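Local structure of delta toxin (Clostridium perfringens, 2YGT) at residues A[46-51]-A[277-282]; A[91-96]-A[223-228]; A[97-102]-A[106-111]; A[162-165]-A[171-174]; A[182-187]-A[194-199]. The protein is a haemolytic, beta-pore-forming toxin that probably assembles on target membranes into a beta-barrel pore, as relatives in the leukocidin/haemolysin family do. One frame throughout, in Å; residues are numbered along the deposited sequence.

Interaction 1. Residues A[46-51]-A[277-282]; sequences ITVDAS and VKFELD
Phe279 of strand 263-282 meets Ile46 and Val48 of strand 45-54 in the interior of a beta sandwich, the fold expected of a leukocidin/haemolysin toxin body. The two strands belong to different sheets laid face to face, and their axes pass 10.1 Å apart with N-to-C directions only 20° off parallel. At that separation the two backbones do not pair, and side chains alone fill the gap. Phe279 and Val48 reach toward each other from opposite directions. With Phe279 CG anti to its own carbonyl carbon (chi1 -74°), the ring presents a face to Val48, and the CG2 methyl sits above its middle in a CH-pi contact. Ile46 arrives differently: its CG2 branch lies at the ring edge, near the ring plane, 4.2 Å from Phe279 CZ. The same methyl also packs on Val277, CG2 to CG2 at 4.3 Å. The contact is buried and, across the two segments, made by apolar side chains; Ile246 and Ile244 of strand 241-259 and Ile288 pack round it. At its centre, Val48 CG2 stands 4.0 Å from the centroid of the Phe279 ring, 12° off the ring normal.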
# COMPACT_ATOMS: atom_id res chain seq x y z
N ILE A 46 4.04 7.26 -6.66
CA ILE A 46 3.22 7.56 -5.50
C ILE A 46 2.26 8.70 -5.82
O ILE A 46 2.64 9.70 -6.43
CB ILE A 46 4.07 7.92 -4.27
CG1 ILE A 46 3.18 8.13 -3.04
CG2 ILE A 46 4.89 9.17 -4.53
CD1 ILE A 46 2.34 6.92 -2.69
N THR A 47 1.01 8.53 -5.41
CA THR A 47 0.00 9.57 -5.53
C THR A 47 -0.70 9.75 -4.20
O THR A 47 -1.19 8.78 -3.61
CB THR A 47 -1.04 9.23 -6.61
OG1 THR A 47 -0.46 9.38 -7.91
CG2 THR A 47 -2.25 10.16 -6.49
N VAL A 48 -0.73 10.98 -3.71
CA VAL A 48 -1.44 11.27 -2.46
C VAL A 48 -2.66 12.14 -2.71
O VAL A 48 -2.57 13.20 -3.33
CB VAL A 48 -0.52 11.95 -1.43
CG1 VAL A 48 0.48 10.95 -0.87
CG2 VAL A 48 0.18 13.16 -2.04
N ASP A 49 -3.81 11.67 -2.25
CA ASP A 49 -5.03 12.45 -2.30
C ASP A 49 -5.34 12.93 -0.89
O ASP A 49 -5.67 12.14 -0.01
CB ASP A 49 -6.20 11.61 -2.83
CG ASP A 49 -5.97 11.12 -4.24
OD1 ASP A 49 -5.41 11.88 -5.06
OD2 ASP A 49 -6.36 9.97 -4.54
N ALA A 50 -5.22 14.23 -0.67
CA ALA A 50 -5.53 14.81 0.62
C ALA A 50 -6.92 15.44 0.62
O ALA A 50 -7.26 16.22 -0.27
CB ALA A 50 -4.48 15.84 1.02
N SER A 51 -7.73 15.09 1.61
CA SER A 51 -9.02 15.74 1.80
C SER A 51 -9.00 16.55 3.08
O SER A 51 -9.14 16.00 4.17
CB SER A 51 -10.14 14.70 1.84
OG SER A 51 -10.37 14.15 0.57
N VAL A 277 9.84 9.81 -0.41
CA VAL A 277 9.36 11.06 -0.97
C VAL A 277 8.75 11.94 0.12
O VAL A 277 7.97 11.46 0.94
CB VAL A 277 8.31 10.82 -2.07
CG1 VAL A 277 7.80 12.13 -2.62
CG2 VAL A 277 8.92 9.98 -3.19
N LYS A 278 9.11 13.21 0.13
CA LYS A 278 8.60 14.13 1.14
C LYS A 278 7.45 15.00 0.61
O LYS A 278 7.49 15.47 -0.53
CB LYS A 278 9.71 15.03 1.68
CG LYS A 278 10.75 14.29 2.51
CD LYS A 278 11.65 15.28 3.25
N PHE A 279 6.43 15.19 1.44
CA PHE A 279 5.29 16.03 1.07
C PHE A 279 5.00 17.04 2.16
O PHE A 279 5.07 16.72 3.35
CB PHE A 279 4.04 15.17 0.83
CG PHE A 279 4.07 14.40 -0.45
CD1 PHE A 279 3.82 15.04 -1.66
CD2 PHE A 279 4.34 13.04 -0.46
CE1 PHE A 279 3.83 14.33 -2.85
CE2 PHE A 279 4.36 12.34 -1.65
CZ PHE A 279 4.11 12.98 -2.84
N GLU A 280 4.68 18.27 1.77
CA GLU A 280 4.27 19.29 2.72
C GLU A 280 2.77 19.52 2.63
O GLU A 280 2.21 19.62 1.53
CB GLU A 280 5.01 20.61 2.50
CG GLU A 280 4.66 21.66 3.56
CD GLU A 280 5.44 22.96 3.40
OE1 GLU A 280 5.06 23.79 2.54
OE2 GLU A 280 6.42 23.16 4.14
N LEU A 281 2.12 19.58 3.79
CA LEU A 281 0.71 19.92 3.86
C LEU A 281 0.53 21.38 4.26
O LEU A 281 1.02 21.82 5.31
CB LEU A 281 -0.02 19.02 4.86
CG LEU A 281 -0.45 17.63 4.40
CD1 LEU A 281 0.75 16.72 4.23
CD2 LEU A 281 -1.43 17.04 5.40
N ASP A 282 -0.15 22.14 3.42
CA ASP A 282 -0.54 23.49 3.77
C ASP A 282 -2.00 23.47 4.20
O ASP A 282 -2.90 23.36 3.37
CB ASP A 282 -0.32 24.44 2.59
CG ASP A 282 -0.38 25.90 3.00
OD1 ASP A 282 -1.25 26.26 3.82
OD2 ASP A 282 0.45 26.69 2.50

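Interaction 2. Residues A[91-96]-A[223-228]; sequences IKYMVD and GGFSPN
Tyr93 lies across from Phe225 with their CA atoms 7.5 Å apart, and Val95 across from Pro227 at 8.5 Å, so the backbones of 91-96 and 223-228 pass as separate layers rather than as paired strands. The Tyr93 and Phe225 side chains slide past each other in opposite directions. The beta carbon of Phe225, rather than its ring, does the main touching: CB sits over the centre of the Tyr93 ring, 3.4 Å from the centroid and almost exactly on the ring normal, a close CH-pi contact. With Phe225 CG swung away from its backbone N (chi1 -176°), the phenyl group runs on toward the base of the tyrosine, bringing CD2 to 3.7 Å from Tyr93 CB. The two rings end up oblique, planes 39° apart.

This is where the two sheets of the sandwich close on each other. Strand 84-99, with a classic beta bulge at Ile91 and Lys92 opposite Glu251, lies on one side, and the start of strand 224-235 on the other. Gly224 leaves helix 219-222 with positive phi, and its CA lies 3.6 Å from Tyr93 OH. That hydroxyl is not left to apolar contacts, since it hydrogen-bonds Leu220 O in the same helix. Further along, Val95 CG2 meets Pro227 CG at 4.3 Å. Leu67 of strand 61-72 packs on Val95 and Ile71 on Tyr93. Within 223-228, Pro227 N stands 3.8 Å above the plane of the Phe225 ring, over its centre.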
# COMPACT_ATOMS: atom_id res chain seq x y z
N ILE A 91 9.40 -10.81 -2.94
CA ILE A 91 8.78 -11.49 -1.81
C ILE A 91 8.01 -10.50 -0.93
O ILE A 91 6.97 -10.85 -0.36
CB ILE A 91 9.80 -12.26 -0.96
CG1 ILE A 91 9.10 -13.06 0.13
CG2 ILE A 91 10.83 -11.30 -0.36
CD1 ILE A 91 9.97 -14.11 0.78
N LYS A 92 8.50 -9.26 -0.83
CA LYS A 92 7.89 -8.29 0.08
C LYS A 92 7.88 -6.85 -0.45
O LYS A 92 8.87 -6.36 -0.99
CB LYS A 92 8.58 -8.33 1.44
CG LYS A 92 7.76 -7.69 2.55
CD LYS A 92 8.62 -7.22 3.70
CE LYS A 92 9.32 -8.37 4.39
NZ LYS A 92 9.82 -7.96 5.73
N TYR A 93 6.74 -6.19 -0.27
CA TYR A 93 6.60 -4.76 -0.53
C TYR A 93 6.34 -4.06 0.80
O TYR A 93 5.56 -4.56 1.62
CB TYR A 93 5.42 -4.48 -1.45
CG TYR A 93 5.54 -5.00 -2.87
CD1 TYR A 93 6.21 -4.27 -3.84
CD2 TYR A 93 4.95 -6.21 -3.24
CE1 TYR A 93 6.30 -4.73 -5.14
CE2 TYR A 93 5.04 -6.67 -4.53
CZ TYR A 93 5.71 -5.93 -5.47
OH TYR A 93 5.80 -6.40 -6.76
N MET A 94 6.97 -2.91 1.02
CA MET A 94 6.75 -2.17 2.26
C MET A 94 6.42 -0.71 1.98
O MET A 94 7.05 -0.07 1.14
CB MET A 94 7.98 -2.27 3.17
CG MET A 94 8.45 -3.69 3.42
SD MET A 94 9.96 -3.78 4.40
CE MET A 94 9.41 -3.10 5.96
N VAL A 95 5.42 -0.19 2.70
CA VAL A 95 5.03 1.21 2.56
C VAL A 95 4.93 1.91 3.92
O VAL A 95 4.23 1.44 4.82
CB VAL A 95 3.69 1.36 1.82
CG1 VAL A 95 3.32 2.83 1.68
CG2 VAL A 95 3.74 0.67 0.46
N ASP A 96 5.63 3.03 4.05
CA ASP A 96 5.58 3.82 5.27
C ASP A 96 5.01 5.20 4.98
O ASP A 96 5.36 5.83 3.98
CB ASP A 96 6.98 3.98 5.87
CG ASP A 96 7.53 2.69 6.43
OD1 ASP A 96 6.73 1.81 6.80
OD2 ASP A 96 8.77 2.56 6.52
N GLY A 223 3.69 -7.93 -12.73
CA GLY A 223 3.64 -6.50 -12.99
C GLY A 223 4.20 -5.66 -11.86
O GLY A 223 5.20 -4.95 -12.03
N GLY A 224 3.55 -5.73 -10.70
CA GLY A 224 3.96 -4.95 -9.54
C GLY A 224 2.81 -4.75 -8.57
O GLY A 224 1.69 -5.20 -8.82
N PHE A 225 3.10 -4.08 -7.46
CA PHE A 225 2.10 -3.85 -6.42
C PHE A 225 1.46 -2.47 -6.57
O PHE A 225 2.16 -1.46 -6.72
CB PHE A 225 2.73 -4.02 -5.04
CG PHE A 225 1.75 -3.89 -3.90
CD1 PHE A 225 0.48 -4.42 -4.01
CD2 PHE A 225 2.12 -3.27 -2.72
CE1 PHE A 225 -0.42 -4.31 -2.96
CE2 PHE A 225 1.23 -3.16 -1.67
CZ PHE A 225 -0.05 -3.68 -1.79
N SER A 226 0.13 -2.44 -6.55
CA SER A 226 -0.61 -1.18 -6.61
C SER A 226 -1.36 -0.91 -5.30
O SER A 226 -2.58 -1.01 -5.25
CB SER A 226 -1.59 -1.17 -7.78
OG SER A 226 -0.95 -0.82 -8.98
N PRO A 227 -0.62 -0.56 -4.24
CA PRO A 227 -1.25 -0.37 -2.94
C PRO A 227 -2.17 0.85 -2.89
O PRO A 227 -1.99 1.82 -3.62
CB PRO A 227 -0.06 -0.15 -2.00
CG PRO A 227 1.02 0.38 -2.87
CD PRO A 227 0.81 -0.18 -4.24
N ASN A 228 -3.17 0.78 -2.01
CA ASN A 228 -3.99 1.93 -1.67
C ASN A 228 -4.19 1.91 -0.17
O ASN A 228 -4.96 1.09 0.34
CB ASN A 228 -5.33 1.87 -2.41
CG ASN A 228 -6.13 3.17 -2.29
OD1 ASN A 228 -7.31 3.21 -2.62
ND2 ASN A 228 -5.48 4.23 -1.82

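Interaction 3. Residues A[97-102]-A[106-111]; sequences LKNNSL and VKIVDS
Asn99 and Val106 grip each other where the chain turns from strand 84-99 toward strand 107-112. Asn99 CG lies opposite the backbone N (chi1 160°), which carries the amide across to Val106. There ND2 donates to Val106 O at 2.8 Å, with an N-H...O angle of 148°; the nitrogen approaches from above the carbonyl plane rather than within it. A backbone bond from Val106 N to Ser101 O, 3.1 Å, closes the loop beside it. Leu102 CA adds a CH...O contact to Val106 O at 3.4 Å. Nearer the backbone, Asn99 CB rests on Ile108 CG1 at 3.7 Å, and Ile108 CD1 reaches on to Leu97 CD2 at 4.0 Å.

The other end of the amide fixes its rotation: Asn99 OD1 accepts from Ser101 N at 3.0 Å, an Asx turn that points ND2 at Val106. ND2 has a second acceptor, Asn168 O, while Ser101 OG bonds Gln243 N. Asp110, a zinc ligand seen in a structure of this protein though without that metal in this chain, follows on the outgoing strand. The turn thus passes the chain from one sheet to the other: strand 84-99 runs between strands 170-177 and 241-259, and strand 107-112 lies at an edge beside strand 224-235.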
# COMPACT_ATOMS: atom_id res chain seq x y z
N LEU A 97 4.13 5.67 5.85
CA LEU A 97 3.75 7.07 5.87
C LEU A 97 4.17 7.64 7.21
O LEU A 97 3.59 7.31 8.25
CB LEU A 97 2.25 7.27 5.62
CG LEU A 97 1.79 8.73 5.47
CD1 LEU A 97 0.44 8.80 4.77
CD2 LEU A 97 1.75 9.45 6.82
N LYS A 98 5.18 8.49 7.19
CA LYS A 98 5.72 9.07 8.41
C LYS A 98 5.27 10.52 8.61
O LYS A 98 5.44 11.35 7.72
CB LYS A 98 7.25 8.96 8.42
CG LYS A 98 7.89 9.41 9.73
N ASN A 99 4.69 10.79 9.77
CA ASN A 99 4.32 12.15 10.15
C ASN A 99 5.47 12.86 10.86
O ASN A 99 5.87 12.48 11.96
CB ASN A 99 3.07 12.14 11.04
CG ASN A 99 2.90 13.41 11.85
OD1 ASN A 99 3.14 14.52 11.37
ND2 ASN A 99 2.49 13.25 13.10
N ASN A 100 6.01 13.90 10.22
CA ASN A 100 7.20 14.59 10.73
C ASN A 100 6.90 15.78 11.65
O ASN A 100 7.81 16.55 11.95
CB ASN A 100 8.06 15.07 9.57
CG ASN A 100 8.66 13.93 8.77
OD1 ASN A 100 8.82 14.04 7.55
ND2 ASN A 100 8.98 12.83 9.44
N SER A 101 5.66 15.93 12.08
CA SER A 101 5.27 17.15 12.79
C SER A 101 4.57 16.92 14.12
O SER A 101 3.76 17.74 14.55
CB SER A 101 4.40 18.02 11.88
OG SER A 101 5.06 18.31 10.66
N LEU A 102 4.88 15.81 14.78
CA LEU A 102 4.33 15.55 16.11
C LEU A 102 4.79 16.61 17.12
O LEU A 102 4.13 16.83 18.14
CB LEU A 102 4.72 14.15 16.59
CG LEU A 102 4.04 13.69 17.88
CD1 LEU A 102 2.52 13.75 17.74
CD2 LEU A 102 4.49 12.29 18.27
N VAL A 106 0.79 17.69 15.46
CA VAL A 106 0.07 17.09 14.34
C VAL A 106 0.13 15.59 14.55
O VAL A 106 1.20 15.05 14.83
CB VAL A 106 0.72 17.46 13.00
CG1 VAL A 106 -0.00 16.75 11.84
CG2 VAL A 106 0.72 18.96 12.80
N LYS A 107 -1.01 14.91 14.43
CA LYS A 107 -1.07 13.49 14.76
C LYS A 107 -1.75 12.63 13.70
O LYS A 107 -2.74 13.04 13.09
CB LYS A 107 -1.80 13.29 16.09
CG LYS A 107 -1.11 13.89 17.30
CD LYS A 107 -2.03 13.87 18.50
CE LYS A 107 -1.38 14.53 19.71
NZ LYS A 107 -2.31 14.56 20.88
N ILE A 108 -1.22 11.43 13.50
CA ILE A 108 -1.95 10.39 12.80
C ILE A 108 -2.87 9.73 13.81
O ILE A 108 -2.40 9.10 14.76
CB ILE A 108 -1.00 9.32 12.23
CG1 ILE A 108 0.06 9.95 11.31
CG2 ILE A 108 -1.79 8.25 11.47
CD1 ILE A 108 1.03 8.96 10.71
N VAL A 109 -4.18 9.89 13.64
CA VAL A 109 -5.11 9.38 14.64
C VAL A 109 -5.84 8.10 14.22
O VAL A 109 -6.52 7.48 15.03
CB VAL A 109 -6.14 10.46 15.06
CG1 VAL A 109 -5.41 11.66 15.67
CG2 VAL A 109 -6.99 10.87 13.88
N ASP A 110 -5.67 7.72 12.96
CA ASP A 110 -6.19 6.43 12.49
C ASP A 110 -5.67 6.12 11.09
O ASP A 110 -5.23 7.02 10.37
CB ASP A 110 -7.72 6.41 12.51
CG ASP A 110 -8.27 5.08 12.99
OD1 ASP A 110 -7.68 4.03 12.66
OD2 ASP A 110 -9.29 5.08 13.71
N SER A 111 -5.70 4.85 10.72
CA SER A 111 -5.23 4.42 9.42
C SER A 111 -5.81 3.06 9.01
O SER A 111 -6.30 2.31 9.85
CB SER A 111 -3.70 4.36 9.39
OG SER A 111 -3.19 3.48 10.38

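Interaction 4. Residues A[162-165]-A[171-174]; sequences IQTN and ASWN
Ile162 to Asn165 and Ala171 to Asn174 form the two arms of an antiparallel beta hairpin, strands 159-166 and 170-177, whose second arm borders strand 84-99. Ile162 and Asn174 are a hydrogen-bonded pair, N to O at 2.8 Å both ways, and Gln163 with Trp173 is a non-hydrogen-bonded one. A classic bulge then intervenes: Thr164 and Asn165 both face Ser172, with Thr164 N giving to Ser172 O and Asn165 O receiving Ser172 N at 2.9 Å.

On one side of the sheet Gln163 runs alongside Trp173, its amide 30° from the ring plane and NE2 3.4 Å from CZ2. NE2 and Trp173 NE1 are both donors and do not bond each other; they are satisfied by Ser111 OG and Pro113 O respectively. Gln163 also lies close to Asp166, further along the same strand, a zinc ligand seen in a structure of this protein though without that metal in this chain. The indole also stacks on Phe229.

On the other face, which Asn174 shares, Asn165 ND2 makes a weak bond to Ser172 OG, which has a further weak link to Asp96. Thr164 comes in at the bulge and meets Asn174 at about a right angle, its CG2 3.3 Å from Asn174 ND2. Thr164 holds OG1 between its backbone N and carbonyl carbon (chi1 56°), turned toward a water 2.6 Å away that donates to Asn174 OD1, also at 2.6 Å.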
# COMPACT_ATOMS: atom_id res chain seq x y z
N ILE A 162 -0.00 -6.66 6.36
CA ILE A 162 -0.02 -6.46 7.79
C ILE A 162 0.45 -5.05 8.13
O ILE A 162 1.43 -4.56 7.57
CB ILE A 162 0.88 -7.47 8.52
CG1 ILE A 162 1.00 -7.12 10.00
CG2 ILE A 162 2.26 -7.51 7.88
CD1 ILE A 162 1.63 -8.21 10.84
N GLN A 163 -0.26 -4.38 9.04
CA GLN A 163 0.19 -3.09 9.52
C GLN A 163 1.23 -3.29 10.61
O GLN A 163 0.92 -3.76 11.70
CB GLN A 163 -0.97 -2.24 10.03
CG GLN A 163 -0.54 -0.84 10.46
CD GLN A 163 -1.69 0.13 10.56
OE1 GLN A 163 -2.62 -0.06 11.35
NE2 GLN A 163 -1.63 1.20 9.78
N THR A 164 2.47 -2.94 10.30
CA THR A 164 3.58 -3.19 11.21
C THR A 164 3.81 -2.02 12.16
O THR A 164 4.39 -2.19 13.23
CB THR A 164 4.87 -3.49 10.42
OG1 THR A 164 5.14 -2.41 9.52
CG2 THR A 164 4.70 -4.78 9.62
N ASN A 165 3.35 -0.84 11.77
CA ASN A 165 3.41 0.32 12.65
C ASN A 165 2.12 1.11 12.59
O ASN A 165 1.57 1.34 11.51
CB ASN A 165 4.60 1.21 12.28
CG ASN A 165 5.92 0.63 12.74
OD1 ASN A 165 6.24 0.66 13.93
ND2 ASN A 165 6.70 0.11 11.80
N ALA A 171 2.53 5.18 10.12
CA ALA A 171 1.72 4.04 9.74
C ALA A 171 2.49 3.24 8.70
O ALA A 171 2.92 3.80 7.69
CB ALA A 171 0.38 4.49 9.19
N SER A 172 2.67 1.95 8.95
CA SER A 172 3.48 1.10 8.08
C SER A 172 2.76 -0.18 7.69
O SER A 172 2.07 -0.80 8.51
CB SER A 172 4.78 0.73 8.79
OG SER A 172 5.39 1.88 9.34
N TRP A 173 2.93 -0.60 6.43
CA TRP A 173 2.31 -1.82 5.95
C TRP A 173 3.31 -2.72 5.24
O TRP A 173 4.13 -2.27 4.45
CB TRP A 173 1.15 -1.51 5.00
CG TRP A 173 0.04 -0.73 5.62
CD1 TRP A 173 -1.06 -1.23 6.25
CD2 TRP A 173 -0.09 0.69 5.67
NE1 TRP A 173 -1.87 -0.21 6.69
CE2 TRP A 173 -1.29 0.99 6.35
CE3 TRP A 173 0.70 1.75 5.20
CZ2 TRP A 173 -1.72 2.29 6.57
CZ3 TRP A 173 0.27 3.05 5.43
CH2 TRP A 173 -0.93 3.31 6.11
N ASN A 174 3.23 -4.01 5.54
CA ASN A 174 3.99 -5.03 4.83
C ASN A 174 3.04 -5.87 3.99
O ASN A 174 2.12 -6.50 4.52
CB ASN A 174 4.76 -5.93 5.79
CG ASN A 174 6.09 -5.34 6.21
OD1 ASN A 174 6.57 -4.37 5.62
ND2 ASN A 174 6.70 -5.93 7.23
O HOH W 1 6.65 -2.42 7.36

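Interaction 5. Residues A[182-187]-A[194-199]; sequences DGYNVN and GNQMFM
Tyr184 lays its ring over Gln196, which crosses it obliquely. Gln196 CB stands against the ring centre, 4.2 Å from the centroid, in a CH-pi contact, while Asp182 O lies nearer the rim of the opposite face. The amide of Gln196 is turned 44° from the ring plane, and a water, rather than a direct bond, joins Gln196 NE2 (3.1 Å) to Tyr184 OH (3.2 Å). At the root of the tyrosine, CB packs on Met197 CB at 3.7 Å. The methionine then bends at chi3 (-51°) and runs next to Val186, its CE 4.0 Å from Val186 CG1.

Two Asx turns shape the loops. Asn195 OD1 takes Met197 N almost in line with the C=O bond at 2.9 Å, leaving ND2 to reach over to Asn185 O in a weak bond; Asn185 OD1 in turn receives Asn187 N. Neither segment is helix or strand, though Gln196 to Met199 make a type I turn, and both belong to the long excursion after strand 170-177 that probably corresponds to the rim region of related toxins. It packs against neighbouring strands: Asn195 pairs by backbone with Gly265 and bonds Tyr255 through its carbonyl, Val186 rests on Trp89 and Ile91 of strand 84-99, and Phe198 meets Trp89 and Phe177 edge-to-face.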
# COMPACT_ATOMS: atom_id res chain seq x y z
N ASP A 182 -1.38 -23.79 -5.27
CA ASP A 182 -1.07 -25.21 -5.08
C ASP A 182 -0.61 -25.50 -3.65
O ASP A 182 -0.33 -26.65 -3.30
CB ASP A 182 -0.04 -25.68 -6.10
CG ASP A 182 -0.60 -25.77 -7.50
OD1 ASP A 182 -1.83 -25.98 -7.63
OD2 ASP A 182 0.17 -25.63 -8.47
N GLY A 183 -0.52 -24.46 -2.83
CA GLY A 183 -0.27 -24.63 -1.41
C GLY A 183 1.18 -24.52 -0.98
O GLY A 183 1.50 -24.83 0.17
N TYR A 184 2.06 -24.08 -1.87
CA TYR A 184 3.47 -23.91 -1.52
C TYR A 184 3.77 -22.49 -1.05
O TYR A 184 3.19 -21.53 -1.54
CB TYR A 184 4.38 -24.28 -2.69
CG TYR A 184 4.23 -25.70 -3.17
CD1 TYR A 184 4.66 -26.77 -2.39
CD2 TYR A 184 3.67 -25.98 -4.41
CE1 TYR A 184 4.53 -28.07 -2.83
CE2 TYR A 184 3.53 -27.28 -4.86
CZ TYR A 184 3.97 -28.32 -4.06
OH TYR A 184 3.83 -29.61 -4.50
N ASN A 185 4.70 -22.39 -0.10
CA ASN A 185 5.15 -21.10 0.41
C ASN A 185 6.66 -21.12 0.58
O ASN A 185 7.31 -22.10 0.21
CB ASN A 185 4.46 -20.77 1.73
CG ASN A 185 4.46 -21.94 2.70
OD1 ASN A 185 5.51 -22.42 3.11
ND2 ASN A 185 3.27 -22.40 3.07
N VAL A 186 7.23 -20.06 1.15
CA VAL A 186 8.68 -19.98 1.28
C VAL A 186 9.24 -20.98 2.29
O VAL A 186 10.44 -21.19 2.36
CB VAL A 186 9.16 -18.56 1.63
CG1 VAL A 186 8.65 -17.56 0.59
CG2 VAL A 186 8.71 -18.16 3.03
N ASN A 187 8.35 -21.60 3.07
CA ASN A 187 8.74 -22.61 4.04
C ASN A 187 8.71 -24.04 3.49
O ASN A 187 9.19 -24.96 4.14
CB ASN A 187 7.83 -22.54 5.26
CG ASN A 187 8.15 -21.37 6.16
OD1 ASN A 187 7.33 -20.47 6.34
ND2 ASN A 187 9.36 -21.37 6.71
N GLY A 194 12.77 -30.10 -3.49
CA GLY A 194 13.07 -28.87 -2.79
C GLY A 194 11.82 -28.02 -2.61
O GLY A 194 10.76 -28.53 -2.29
N ASN A 195 11.97 -26.71 -2.81
CA ASN A 195 10.84 -25.79 -2.73
C ASN A 195 10.24 -25.59 -4.12
O ASN A 195 10.90 -25.07 -5.02
CB ASN A 195 11.29 -24.45 -2.15
CG ASN A 195 10.16 -23.43 -2.05
OD1 ASN A 195 9.35 -23.29 -2.97
ND2 ASN A 195 10.09 -22.72 -0.93
N GLN A 196 8.98 -25.99 -4.28
CA GLN A 196 8.36 -26.04 -5.61
C GLN A 196 7.35 -24.91 -5.86
O GLN A 196 6.52 -25.02 -6.76
CB GLN A 196 7.65 -27.38 -5.81
CG GLN A 196 8.43 -28.60 -5.34
CD GLN A 196 7.54 -29.81 -5.14
OE1 GLN A 196 7.04 -30.39 -6.11
NE2 GLN A 196 7.35 -30.20 -3.89
N MET A 197 7.44 -23.83 -5.09
CA MET A 197 6.44 -22.78 -5.16
C MET A 197 6.25 -22.18 -6.56
O MET A 197 5.13 -21.91 -6.97
CB MET A 197 6.67 -21.70 -4.10
CG MET A 197 7.94 -20.89 -4.26
SD MET A 197 8.26 -19.87 -2.80
CE MET A 197 6.69 -19.05 -2.61
N PHE A 198 7.35 -21.98 -7.29
CA PHE A 198 7.26 -21.41 -8.64
C PHE A 198 7.76 -22.36 -9.73
O PHE A 198 8.10 -21.95 -10.83
CB PHE A 198 7.99 -20.07 -8.72
CG PHE A 198 7.45 -19.03 -7.78
CD1 PHE A 198 6.09 -18.72 -7.77
CD2 PHE A 198 8.28 -18.36 -6.90
CE1 PHE A 198 5.59 -17.77 -6.90
CE2 PHE A 198 7.78 -17.40 -6.04
CZ PHE A 198 6.43 -17.11 -6.04
N MET A 199 7.78 -23.65 -9.40
CA MET A 199 8.22 -24.69 -10.33
C MET A 199 7.05 -25.19 -11.19
O MET A 199 6.08 -25.74 -10.67
CB MET A 199 8.87 -25.83 -9.55
CG MET A 199 9.53 -26.89 -10.41
SD MET A 199 9.99 -28.35 -9.44
CE MET A 199 11.09 -27.62 -8.24
O HOH W 2 5.10 -32.05 -2.81
O HOH W 3 11.95 -23.77 1.70

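How the interactions relate
Interaction 1 closes the longest loop of the five, and the other four are nested inside it; interactions 3, 4 and 5 follow one another in series within the loop closed by interaction 2. Strand 84-99 links interactions 2, 3 and 4. It supplies interaction 2 and then, without a break, interaction 3, and it borders the hairpin of interaction 4, where Val95 O meets Trp173 N at 2.9 Å. Interactions 1 and 2, centres 18 Å apart, join the same two sheets at different points along the sandwich. Interaction 5 lies about 39 Å from interactions 1 and 3, centre to centre, touching interaction 2 through Ile91 and Val186, so the loop region is joined directly to the sandwich body.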